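Local structure of subtilase cytotoxin subunit A (Escherichia coli, 2IY9) at residues 189-192 with 193-197; 314-317 with 318-321; 122-125 with 126-129. The protein cleaves the endoplasmic reticulum chaperone BiP as the serine-protease subunit of an AB5 toxin, provoking a stress response and eventual death of the host cell. All blocks are in the same frame, centred on the assembly; numbering follows the deposited sequence.

Interaction 1 of 3, residues 189-192 with 193-197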
# COMPACT_ATOMS: atom_id res chain seq x y z
N ARG A 189 4.92 -6.47 18.46
CA ARG A 189 4.34 -6.77 19.77
C ARG A 189 5.21 -6.28 20.94
O ARG A 189 4.70 -5.98 22.01
CB ARG A 189 4.04 -8.26 19.91
CG ARG A 189 2.99 -8.77 18.91
CD ARG A 189 3.02 -10.28 18.75
NE ARG A 189 4.30 -10.74 18.20
CZ ARG A 189 4.51 -11.94 17.66
NH1 ARG A 189 3.52 -12.83 17.58
NH2 ARG A 189 5.71 -12.25 17.19
N LYS A 190 6.52 -6.17 20.72
CA LYS A 190 7.48 -5.78 21.76
C LYS A 190 7.95 -4.33 21.69
O LYS A 190 8.59 -3.83 22.62
CB LYS A 190 8.70 -6.67 21.71
CG LYS A 190 8.41 -8.17 21.87
CD LYS A 190 9.71 -8.94 21.77
CE LYS A 190 10.38 -8.74 20.41
NZ LYS A 190 11.87 -8.92 20.37
N LEU A 191 7.68 -3.66 20.57
CA LEU A 191 8.01 -2.26 20.42
C LEU A 191 7.17 -1.44 21.37
O LEU A 191 6.05 -1.84 21.73
CB LEU A 191 7.72 -1.80 18.98
CG LEU A 191 8.68 -2.23 17.87
CD1 LEU A 191 8.19 -1.65 16.56
CD2 LEU A 191 10.10 -1.77 18.16
N SER A 192 7.69 -0.29 21.79
CA SER A 192 6.89 0.67 22.55
C SER A 192 6.03 1.48 21.59
O SER A 192 6.27 1.49 20.38
CB SER A 192 7.80 1.59 23.38
OG SER A 192 8.51 2.48 22.54
N ALA A 193 5.02 2.17 22.12
CA ALA A 193 4.11 2.95 21.29
C ALA A 193 4.83 4.00 20.44
O ALA A 193 4.41 4.28 19.32
CB ALA A 193 3.04 3.61 22.16
N GLN A 194 5.92 4.56 20.96
CA GLN A 194 6.68 5.60 20.25
C GLN A 194 7.43 5.10 19.01
O GLN A 194 7.77 5.90 18.13
CB GLN A 194 7.65 6.32 21.19
CG GLN A 194 6.97 7.14 22.29
CD GLN A 194 5.85 8.03 21.76
OE1 GLN A 194 4.67 7.68 21.83
NE2 GLN A 194 6.23 9.19 21.22
N GLN A 195 7.69 3.80 18.94
CA GLN A 195 8.46 3.22 17.83
C GLN A 195 7.59 2.61 16.72
O GLN A 195 8.08 2.32 15.63
CB GLN A 195 9.45 2.17 18.36
CG GLN A 195 10.50 2.71 19.35
CD GLN A 195 11.24 1.59 20.09
OE1 GLN A 195 10.63 0.61 20.56
NE2 GLN A 195 12.56 1.74 20.22
N ARG A 196 6.31 2.40 17.02
CA ARG A 196 5.38 1.78 16.06
C ARG A 196 4.95 2.77 15.00
O ARG A 196 4.73 3.95 15.29
CB ARG A 196 4.15 1.21 16.77
CG ARG A 196 4.43 -0.08 17.53
CD ARG A 196 3.20 -0.52 18.28
NE ARG A 196 3.46 -1.70 19.10
CZ ARG A 196 2.95 -1.89 20.32
NH1 ARG A 196 2.17 -0.98 20.87
NH2 ARG A 196 3.24 -3.00 20.97
N ILE A 197 4.83 2.29 13.77
CA ILE A 197 4.50 3.16 12.63
C ILE A 197 2.99 3.20 12.39
O ILE A 197 2.33 2.16 12.33
CB ILE A 197 5.26 2.74 11.35
CG1 ILE A 197 6.77 2.83 11.61
CG2 ILE A 197 4.88 3.63 10.18
CD1 ILE A 197 7.59 1.88 10.80
O HOH W 1 6.29 4.63 23.98
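Backbone and side chain join S192 to Q195 in both directions. Q195 N donates to S192 O (3.1 Å). In return, Q195 OE1 takes up the N-H of S192 in a weak but straight bond, 3.3 Å between S192 N and Q195 OE1, across a turn of 193-195 that has helical angles without regular helical bonds. Glutamine suits the place: chi1 (-61°), with CG beside the backbone N, turns the extended chain toward S192, and the long amide can reach its N-H. R196 N adds a weak bond to S192 O. A water accepts from Q194 N and bonds weakly to S192 OG; serine suits an exposed turn because its short hydroxyl can meet water.

The apolar contact is L191 CB against R196 CG at 4.0 Å, as the two chains run past each other in opposite directions. L191 CD2 also makes a van der Waals contact with a polar atom, Q195 OE1, at 3.4 Å.

L191 O lies over one face of the R196 guanidinium, where the N-H directions do not suit a bond. Extended from CG to NE, the arginine bonds through NE to I188 O, and its charge meets W246 in a cation-pi contact.

The whole turn is a surface feature of the long loop between strand 176-180 and helix 207-211, with R241 beside L191 and G155 bonded to the backbone of Q194.

Interaction 2 of 3, residues 314-317 with 318-321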
# COMPACT_ATOMS: atom_id res chain seq x y z
N LYS A 314 4.14 -14.42 12.59
CA LYS A 314 4.62 -13.21 11.93
C LYS A 314 3.47 -12.40 11.31
O LYS A 314 3.55 -11.17 11.22
CB LYS A 314 5.65 -13.57 10.84
CG LYS A 314 6.91 -14.33 11.36
CD LYS A 314 8.10 -14.27 10.38
CE LYS A 314 8.09 -15.45 9.39
NZ LYS A 314 9.26 -15.54 8.41
N VAL A 315 2.40 -13.09 10.91
CA VAL A 315 1.30 -12.50 10.15
C VAL A 315 -0.00 -13.15 10.61
O VAL A 315 -0.07 -14.38 10.75
CB VAL A 315 1.45 -12.77 8.62
CG1 VAL A 315 0.27 -12.20 7.83
CG2 VAL A 315 2.77 -12.23 8.08
N THR A 316 -1.04 -12.34 10.82
CA THR A 316 -2.35 -12.87 11.15
C THR A 316 -2.74 -13.94 10.15
O THR A 316 -2.74 -13.71 8.93
CB THR A 316 -3.43 -11.78 11.25
OG1 THR A 316 -3.08 -10.89 12.31
CG2 THR A 316 -4.83 -12.38 11.54
N GLU A 317 -3.00 -15.13 10.68
CA GLU A 317 -3.38 -16.32 9.93
C GLU A 317 -2.38 -16.74 8.85
O GLU A 317 -2.73 -17.52 7.96
CB GLU A 317 -4.78 -16.18 9.33
CG GLU A 317 -5.80 -15.68 10.32
CD GLU A 317 -6.98 -16.56 10.40
OE1 GLU A 317 -6.90 -17.56 11.16
OE2 GLU A 317 -7.99 -16.25 9.73
N GLY A 318 -1.15 -16.24 8.92
CA GLY A 318 -0.11 -16.64 7.97
C GLY A 318 -0.39 -16.24 6.53
O GLY A 318 0.07 -16.90 5.60
N ARG A 319 -1.14 -15.15 6.35
CA ARG A 319 -1.62 -14.72 5.04
C ARG A 319 -0.54 -14.20 4.08
O ARG A 319 0.24 -13.29 4.42
CB ARG A 319 -2.71 -13.66 5.15
CG ARG A 319 -3.96 -14.11 5.84
CD ARG A 319 -5.06 -13.11 5.63
NE ARG A 319 -6.14 -13.27 6.59
CZ ARG A 319 -6.29 -12.55 7.70
NH1 ARG A 319 -5.41 -11.59 8.00
NH2 ARG A 319 -7.31 -12.78 8.50
N VAL A 320 -0.55 -14.77 2.88
CA VAL A 320 0.35 -14.34 1.81
C VAL A 320 -0.48 -13.96 0.58
O VAL A 320 -1.38 -14.71 0.15
CB VAL A 320 1.40 -15.43 1.47
CG1 VAL A 320 2.18 -15.08 0.19
CG2 VAL A 320 2.36 -15.62 2.64
N LEU A 321 -0.17 -12.79 0.03
CA LEU A 321 -0.86 -12.24 -1.13
C LEU A 321 -0.95 -13.23 -2.28
O LEU A 321 0.07 -13.74 -2.76
CB LEU A 321 -0.14 -10.96 -1.59
CG LEU A 321 -0.73 -10.28 -2.83
CD1 LEU A 321 -2.13 -9.77 -2.54
CD2 LEU A 321 0.19 -9.16 -3.35
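G318 N gives its proton to V315 O in a short, fairly straight bond (2.8 Å between G318 N and V315 O, 164° at the hydrogen), closing a tight turn whose angles at T316 and E317 are consistent with type II. E317 and G318 both have positive phi, a conformation that glycine, having no side chain, adopts easily. R319 N follows with a weak bond to T316 O at 3.4 Å.

The R319 side chain runs alongside this turn, chi1 (-63°) setting CG beside the backbone N and 3.3 Å from T316 O. It lies beside T316 and points the same way, T316 CG2 coming within 3.7 Å of R319 NH1. A hydroxyl-bearing residue suits position 316, since T316 OG1 bonds to N245 N and V247 O. E317 crosses R319 obliquely, bent at chi2 (-127°), with its CB and CG over one face of the guanidinium. Buried V315 also touches A250 of strand 249-252, an apolar setting that suits valine.

The long salt bridge from E317 OE2 to R319 NH2 (3.7 Å) has its carboxylate and guanidinium planes nearly perpendicular. The acid therefore probably contributes a diffuse charge attraction, whereas R319 NH1 makes a directional bond to the backbone carbonyl of D248.

Interaction 3 of 3, residues 122-125 with 126-129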
# COMPACT_ATOMS: atom_id res chain seq x y z
N VAL A 122 3.53 19.59 7.00
CA VAL A 122 2.81 20.35 8.00
C VAL A 122 2.55 19.36 9.14
O VAL A 122 2.75 18.16 8.96
CB VAL A 122 1.50 20.95 7.43
CG1 VAL A 122 1.79 21.83 6.20
CG2 VAL A 122 0.49 19.85 7.07
N GLN A 123 2.13 19.83 10.31
CA GLN A 123 1.91 18.87 11.39
C GLN A 123 0.80 17.92 10.99
O GLN A 123 -0.20 18.34 10.40
CB GLN A 123 1.56 19.55 12.71
CG GLN A 123 1.47 18.57 13.86
CD GLN A 123 0.85 19.19 15.08
OE1 GLN A 123 1.31 20.22 15.56
NE2 GLN A 123 -0.21 18.57 15.59
N ASP A 124 1.00 16.64 11.29
CA ASP A 124 0.01 15.60 10.99
C ASP A 124 -0.32 15.55 9.50
O ASP A 124 -1.46 15.28 9.10
CB ASP A 124 -1.25 15.80 11.84
CG ASP A 124 -0.98 15.68 13.34
OD1 ASP A 124 -0.14 14.85 13.74
OD2 ASP A 124 -1.62 16.41 14.12
N SER A 125 0.70 15.82 8.67
CA SER A 125 0.51 15.94 7.23
C SER A 125 -0.15 14.69 6.66
O SER A 125 -1.05 14.79 5.81
CB SER A 125 1.85 16.22 6.54
OG SER A 125 2.80 15.22 6.86
N TRP A 126 0.29 13.53 7.14
CA TRP A 126 -0.33 12.23 6.86
C TRP A 126 -1.84 12.29 7.06
O TRP A 126 -2.61 11.85 6.20
CB TRP A 126 0.26 11.13 7.75
CG TRP A 126 1.74 10.98 7.66
CD1 TRP A 126 2.67 11.58 8.46
CD2 TRP A 126 2.47 10.18 6.72
NE1 TRP A 126 3.94 11.20 8.08
CE2 TRP A 126 3.84 10.35 7.01
CE3 TRP A 126 2.09 9.35 5.66
CZ2 TRP A 126 4.85 9.71 6.27
CZ3 TRP A 126 3.10 8.71 4.93
CH2 TRP A 126 4.45 8.90 5.24
N ILE A 127 -2.26 12.83 8.20
CA ILE A 127 -3.69 12.96 8.53
C ILE A 127 -4.40 13.99 7.66
O ILE A 127 -5.50 13.72 7.17
CB ILE A 127 -3.91 13.21 10.05
CG1 ILE A 127 -3.44 11.97 10.83
CG2 ILE A 127 -5.38 13.54 10.35
CD1 ILE A 127 -3.14 12.19 12.30
N ARG A 128 -3.78 15.15 7.44
CA ARG A 128 -4.36 16.17 6.56
C ARG A 128 -4.59 15.63 5.15
O ARG A 128 -5.61 15.92 4.52
CB ARG A 128 -3.49 17.43 6.50
CG ARG A 128 -3.25 18.11 7.85
CD ARG A 128 -4.54 18.49 8.57
NE ARG A 128 -4.23 18.74 9.98
CZ ARG A 128 -4.54 17.93 11.00
NH1 ARG A 128 -5.23 16.81 10.80
NH2 ARG A 128 -4.19 18.27 12.23
N ALA A 129 -3.64 14.83 4.66
CA ALA A 129 -3.74 14.19 3.35
C ALA A 129 -4.99 13.34 3.24
O ALA A 129 -5.71 13.42 2.25
CB ALA A 129 -2.50 13.36 3.07
O HOH W 2 -1.81 20.27 10.02
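V122 packs its CG2 at 4.2 Å from R128 CG, where a type II beta turn, V122 to S125, leads into helix 125-134 of the subtilase fold. V122 O accepts a weak bond from S125 N across this turn, and the branched valine gives the aliphatic part of the arginine a compact surface to cross.

Q123 follows, exposed. Its amide NE2 bonds to D124 OD2 (3.0 Å), the oxygen being met from above the carboxylate plane. A water links Q123 O to R128 NE, accepting from NE at 2.9 Å.

D124 takes the third place of the turn with a positive phi of 58°, and stands at the N-cap without a capping bond from its side chain. Its carbonyl does the work: D124 O receives R128 N at 2.9 Å and, weakly, I127 N. The carboxylate faces R128 in a long salt bridge (D124 OD2 to R128 NH2, 3.7 Å) in which no N-H points at the oxygen, and D124 CB lies over one face of the guanidinium. R128, bent at chi2, has its stronger partner in E131. An acid suits this end of the helix, since its charge would probably interact favourably with the helix dipole.

S125 is buried; its hydroxyl is satisfied by a hydrogen bond to V117 O. Beside it W126 touches W162 of helix 160-172 and V51 of strand 47-52. The W126 side chain is about 6 Å from the side chain of D52 and about 7 Å from that of H89, both inferred to belong to the charge relay system. A129, small enough for the inner face, sends its N to S125 O at 2.8 Å.

In the fold
Along the chain interaction 3 comes first, then interaction 1, then interaction 2, all in the part of the chain related to the peptidase S8 family. Interaction 3 opens a helix that follows strand 111-116 and packs against strand 47-52, an interior strand of the seven-stranded parallel sheet. Interaction 2 lies on the opposite side of the chain's centre, 30 Å away by centres, and leads into strand 319-320 beside strand 249-252 at an outer edge of that sheet. Interaction 1, in a surface loop, lies 20 Å from each by centres, and its nearest atoms are about 5 Å from interaction 2 and about 7 Å from interaction 3. None touches another. Only interaction 3 comes near the charge relay residues.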